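Local coordinates for DUF416 domain-containing protein (Shewanella baltica, PDB 2Q9R), which is of unknown function but belongs to the DUF416 family and holds a benzoic acid molecule in a pocket between two copies of the protein, at the benzoic acid site and the interface of chains A and B. Sequence-based numbering; all coordinates share one arbitrary frame. Chains: chain A/B, Protein of unknown function.

Contact 1: the benzoic acid site. Residues chain A 34, 37-38, 91, 94, 131, 195, 197; chain B 136, 148, 152. With BEZ (benzoic acid), chain C.
Carboxylate oxygen O2 of the benzoic acid is gripped by two hydrogen bonds: the hydroxyl OG of B:Ser136 donates to it over 2.9 Å, and water 1 lies 2.6 Å from it. The water also meets the backbone N of A:Gly91 and the carbonyl O of B:Ser136, so both chains hold it in place. The other oxygen, O1, takes a nearly straight bond (174° at H) from NE2 of B:His152 at 2.6 Å, along the plane of the imidazole. Across that ring, ND1 donates in plane to the carbonyl O of B:Phe148 at 2.9 Å, which fixes the ring's rotation and leaves NE2 to face the ligand; with both nitrogens acting as donors, the imidazole may be charged opposite a carboxylate. One imidazole face carries CD1 of A:Ile197, 3.5 Å above the plane toward the rim. An alanine in place of B:His152 would remove the bond to O1 and would probably leave the carboxylate held mainly through O2 and the A:Ile197 methyl less well packed. The phenyl ring is sandwiched: CD2 of A:Leu37, whose CG is anti to the backbone N (chi1 -174°), lies over one face 3.9 Å from the ring centroid, and CA of A:Gly91 comes close over the other. CG1 of A:Ile197 touches C5 at 3.7 Å, while CG of A:Pro94 and CD1 of A:Ile195 close around C5 and C6. B:Phe148 turns its edge to the carboxylate, with O2 in its ring plane, and its CE1 packs on A:Leu37 CD2. The ligand is almost wholly buried and may come from purification or crystallisation. Its ring lies in chain A, among helices 17-42 and 92-111 and the C-terminal segment, and its carboxylate points to the end of helix 120-136 and the segment after helix 142-150 of chain B.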
# COMPACT_ATOMS: atom_id res chain seq x y z
N ASN A 34 8.80 -5.67 8.87
CA ASN A 34 7.97 -5.05 9.85
C ASN A 34 8.68 -5.01 11.20
O ASN A 34 8.65 -4.00 11.90
CB ASN A 34 6.65 -5.81 9.97
CG ASN A 34 5.81 -5.79 8.69
OD1 ASN A 34 5.89 -4.87 7.85
ND2 ASN A 34 4.99 -6.83 8.54
N LEU A 37 11.77 -2.57 11.00
CA LEU A 37 11.42 -1.16 11.03
C LEU A 37 11.04 -0.73 12.47
O LEU A 37 11.54 0.25 12.99
CB LEU A 37 10.29 -0.83 10.04
CG LEU A 37 9.98 0.70 9.90
CD1 LEU A 37 11.22 1.47 9.46
CD2 LEU A 37 8.76 0.95 8.99
N PHE A 38 10.14 -1.48 13.09
CA PHE A 38 9.73 -1.19 14.44
C PHE A 38 10.93 -1.11 15.40
O PHE A 38 11.02 -0.21 16.25
CB PHE A 38 8.74 -2.25 14.93
CG PHE A 38 8.49 -2.18 16.42
CD1 PHE A 38 7.74 -1.15 16.94
CD2 PHE A 38 9.03 -3.12 17.28
CE1 PHE A 38 7.50 -1.09 18.28
CE2 PHE A 38 8.79 -3.04 18.66
CZ PHE A 38 8.03 -2.03 19.15
N GLY A 91 3.46 0.33 14.99
CA GLY A 91 4.38 -0.73 14.55
C GLY A 91 4.56 -1.87 15.53
O GLY A 91 4.93 -3.00 15.13
N PRO A 94 2.34 -4.99 13.97
CA PRO A 94 2.98 -5.89 13.00
C PRO A 94 4.30 -6.54 13.45
O PRO A 94 4.59 -7.68 13.04
CB PRO A 94 3.18 -5.00 11.75
CG PRO A 94 2.83 -3.61 12.13
CD PRO A 94 2.13 -3.63 13.46
N TYR A 131 -4.00 -3.30 9.82
CA TYR A 131 -3.35 -2.11 9.29
C TYR A 131 -4.35 -1.21 8.60
O TYR A 131 -4.44 -0.03 8.92
CB TYR A 131 -2.22 -2.49 8.33
CG TYR A 131 -1.47 -1.30 7.77
CD1 TYR A 131 -0.57 -0.62 8.55
CD2 TYR A 131 -1.67 -0.87 6.46
CE1 TYR A 131 0.11 0.47 8.06
CE2 TYR A 131 -0.98 0.23 5.96
CZ TYR A 131 -0.08 0.88 6.77
OH TYR A 131 0.63 1.96 6.36
N ILE A 195 2.62 -5.66 4.65
CA ILE A 195 1.99 -4.34 4.77
C ILE A 195 2.82 -3.23 4.08
O ILE A 195 2.65 -2.02 4.37
CB ILE A 195 1.56 -3.97 6.20
CG1 ILE A 195 2.71 -4.05 7.21
CG2 ILE A 195 0.40 -4.84 6.67
CD1 ILE A 195 2.41 -3.17 8.46
N ILE A 197 6.19 -2.66 3.89
CA ILE A 197 7.41 -2.15 4.51
C ILE A 197 8.66 -2.70 3.87
O ILE A 197 8.84 -3.93 3.65
CB ILE A 197 7.43 -2.45 6.04
CG1 ILE A 197 6.20 -1.79 6.69
CG2 ILE A 197 8.75 -1.97 6.61
CD1 ILE A 197 6.15 -0.26 6.48
N SER B 136 0.69 5.47 11.96
CA SER B 136 1.99 5.26 12.58
C SER B 136 2.16 5.71 14.02
O SER B 136 2.71 4.99 14.86
CB SER B 136 3.03 5.95 11.74
OG SER B 136 3.22 5.23 10.52
N PHE B 148 11.28 7.27 7.24
CA PHE B 148 10.25 6.37 7.74
C PHE B 148 9.05 6.33 6.80
O PHE B 148 8.55 5.26 6.46
CB PHE B 148 9.79 6.82 9.12
CG PHE B 148 8.64 6.04 9.65
CD1 PHE B 148 8.85 4.83 10.26
CD2 PHE B 148 7.35 6.53 9.55
CE1 PHE B 148 7.78 4.09 10.75
CE2 PHE B 148 6.28 5.82 10.06
CZ PHE B 148 6.48 4.59 10.64
N HIS B 152 7.55 2.95 3.22
CA HIS B 152 6.24 2.40 2.93
C HIS B 152 6.04 2.39 1.42
O HIS B 152 6.19 3.39 0.78
CB HIS B 152 5.16 3.26 3.55
CG HIS B 152 5.12 3.20 5.05
ND1 HIS B 152 6.12 3.75 5.83
CD2 HIS B 152 4.21 2.69 5.90
CE1 HIS B 152 5.84 3.51 7.10
NE2 HIS B 152 4.69 2.88 7.17
C BEZ C . 3.99 1.78 10.51
O1 BEZ C . 3.58 1.98 9.32
O2 BEZ C . 3.67 2.53 11.48
C1 BEZ C . 4.89 0.62 10.78
C2 BEZ C . 5.96 0.75 11.71
C3 BEZ C . 6.78 -0.35 11.93
C4 BEZ C . 6.55 -1.54 11.26
C5 BEZ C . 5.50 -1.66 10.34
C6 BEZ C . 4.65 -0.57 10.11
O HOH W 1 4.40 2.97 13.98

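Contact 2: the interface of chains A and B. Residues chain A 41, 88-90; chain B 135-138, 140, 148.
A backbone hydrogen bond joins the chains in this patch: N of A:Tyr90 donates to the carbonyl O of B:Ser136 at 3.0 Å. The N-H points almost straight at the oxygen (167° at H) but approaches from above the carbonyl plane, 39° out of it. That carbonyl belongs to the last residue of helix 120-136. Close backbone packing surrounds the bond: CA of A:Ala89 lies 3.4 Å from the same B:Ser136 O, and its methyl CB rests beside the carbonyl oxygens of B:Ser136 and B:Asp137. The small side chain probably lets the two backbones run this close. Apolar contacts flank this strip on both sides. On one, CG of A:Tyr90, anti to its backbone N, meets CG1 of B:Ile135 at 3.6 Å, the two side chains crossing obliquely; this isoleucine is modelled incompletely. On the other, the two branches of A:Val41 divide the work near the end of helix 17-42. CG1, anti to the backbone N (chi1 171°), touches CG1 of B:Val138 at 3.9 Å, and CG2 packs on CD1 of B:Phe148 at 3.8 Å. Both neighbours cross the valine at about a right angle, and B:Leu140 reaches toward the same CG1 with its CD1 from a greater distance. Acidic groups mark the polar end: OE1 of A:Glu88 and OD1 of B:Asp137 stand 4.5 Å apart, like charges that would probably repel mildly or favour protonation of one. B:Asp137 has a positive phi, a turn that takes the chain out of helix 120-136 and toward B:Val138. The patch is part of a two-fold symmetric interface between identical chains; it binds the segment leading into helix 92-111 to the end of helix 120-136, and may help hold a dimer together.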
# COMPACT_ATOMS: atom_id res chain seq x y z
N VAL A 41 12.98 2.04 14.78
CA VAL A 41 12.27 3.24 15.14
C VAL A 41 11.98 3.33 16.63
O VAL A 41 12.11 4.37 17.23
CB VAL A 41 10.93 3.35 14.33
CG1 VAL A 41 10.04 4.53 14.84
CG2 VAL A 41 11.27 3.49 12.82
N GLU A 88 3.44 3.48 22.02
CA GLU A 88 2.35 4.22 21.37
C GLU A 88 2.34 4.01 19.85
O GLU A 88 1.29 4.11 19.23
CB GLU A 88 2.48 5.71 21.61
CG GLU A 88 2.23 6.15 23.05
CD GLU A 88 2.11 7.66 23.16
OE1 GLU A 88 1.76 8.31 22.15
OE2 GLU A 88 2.37 8.20 24.26
N ALA A 89 3.50 3.77 19.27
CA ALA A 89 3.61 3.56 17.82
C ALA A 89 2.82 2.32 17.39
O ALA A 89 2.82 1.32 18.08
CB ALA A 89 5.06 3.46 17.41
N TYR A 90 2.13 2.42 16.24
CA TYR A 90 1.33 1.33 15.70
C TYR A 90 2.21 0.09 15.39
O TYR A 90 1.74 -1.06 15.49
CB TYR A 90 0.53 1.75 14.42
CG TYR A 90 -0.32 0.59 13.93
CD1 TYR A 90 -1.52 0.28 14.56
CD2 TYR A 90 0.14 -0.25 12.93
CE1 TYR A 90 -2.29 -0.81 14.16
CE2 TYR A 90 -0.61 -1.34 12.53
CZ TYR A 90 -1.80 -1.64 13.16
OH TYR A 90 -2.54 -2.73 12.74
N ILE B 135 -1.73 6.43 10.89
CA ILE B 135 -1.69 5.17 11.62
C ILE B 135 -0.45 5.11 12.53
O ILE B 135 -0.55 4.80 13.72
CB ILE B 135 -1.72 4.02 10.55
CG1 ILE B 135 -1.11 2.69 11.06
CG2 ILE B 135 -1.02 4.51 9.33
N SER B 136 0.69 5.47 11.96
CA SER B 136 1.99 5.26 12.58
C SER B 136 2.16 5.71 14.02
O SER B 136 2.71 4.99 14.86
CB SER B 136 3.03 5.95 11.74
OG SER B 136 3.22 5.23 10.52
N ASP B 137 1.76 6.95 14.28
CA ASP B 137 1.87 7.54 15.61
C ASP B 137 3.29 7.45 16.13
O ASP B 137 3.54 6.99 17.24
CB ASP B 137 0.88 6.86 16.54
CG ASP B 137 0.40 7.76 17.67
OD1 ASP B 137 0.87 8.92 17.83
OD2 ASP B 137 -0.47 7.28 18.42
N VAL B 138 4.24 7.88 15.30
CA VAL B 138 5.65 7.92 15.68
C VAL B 138 6.06 9.34 16.06
O VAL B 138 5.45 10.32 15.63
CB VAL B 138 6.61 7.42 14.57
CG1 VAL B 138 6.44 5.95 14.36
CG2 VAL B 138 6.43 8.19 13.26
N LEU B 140 8.97 10.73 15.24
CA LEU B 140 10.06 11.15 14.33
C LEU B 140 9.78 12.49 13.71
O LEU B 140 8.63 12.85 13.49
CB LEU B 140 10.24 10.15 13.18
CG LEU B 140 10.57 8.69 13.48
CD1 LEU B 140 10.58 7.89 12.19
CD2 LEU B 140 11.91 8.57 14.22
N PHE B 148 11.28 7.27 7.24
CA PHE B 148 10.25 6.37 7.74
C PHE B 148 9.05 6.33 6.80
O PHE B 148 8.55 5.26 6.46
CB PHE B 148 9.79 6.82 9.12
CG PHE B 148 8.64 6.04 9.65
CD1 PHE B 148 8.85 4.83 10.26
CD2 PHE B 148 7.35 6.53 9.55
CE1 PHE B 148 7.78 4.09 10.75
CE2 PHE B 148 6.28 5.82 10.06
CZ PHE B 148 6.48 4.59 10.64

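The C-alpha centres of contact 1 and contact 2 lie about 8 Å apart, and B:Ser136 and B:Phe148 belong to both. B:Ser136 divides its roles, its hydroxyl serving the ligand and its carbonyl the partner backbone, while the CD1-CE1-CZ edge of the B:Phe148 ring runs from A:Val41 to the ligand, with CE1 near both. Helix 17-42 of chain A and helices 120-136 and 142-150 of chain B also contribute to both. Pocket and subunit contact are therefore one continuous region, repeated by the two-fold symmetry, and ligand binding is likely to depend on how the chains are paired.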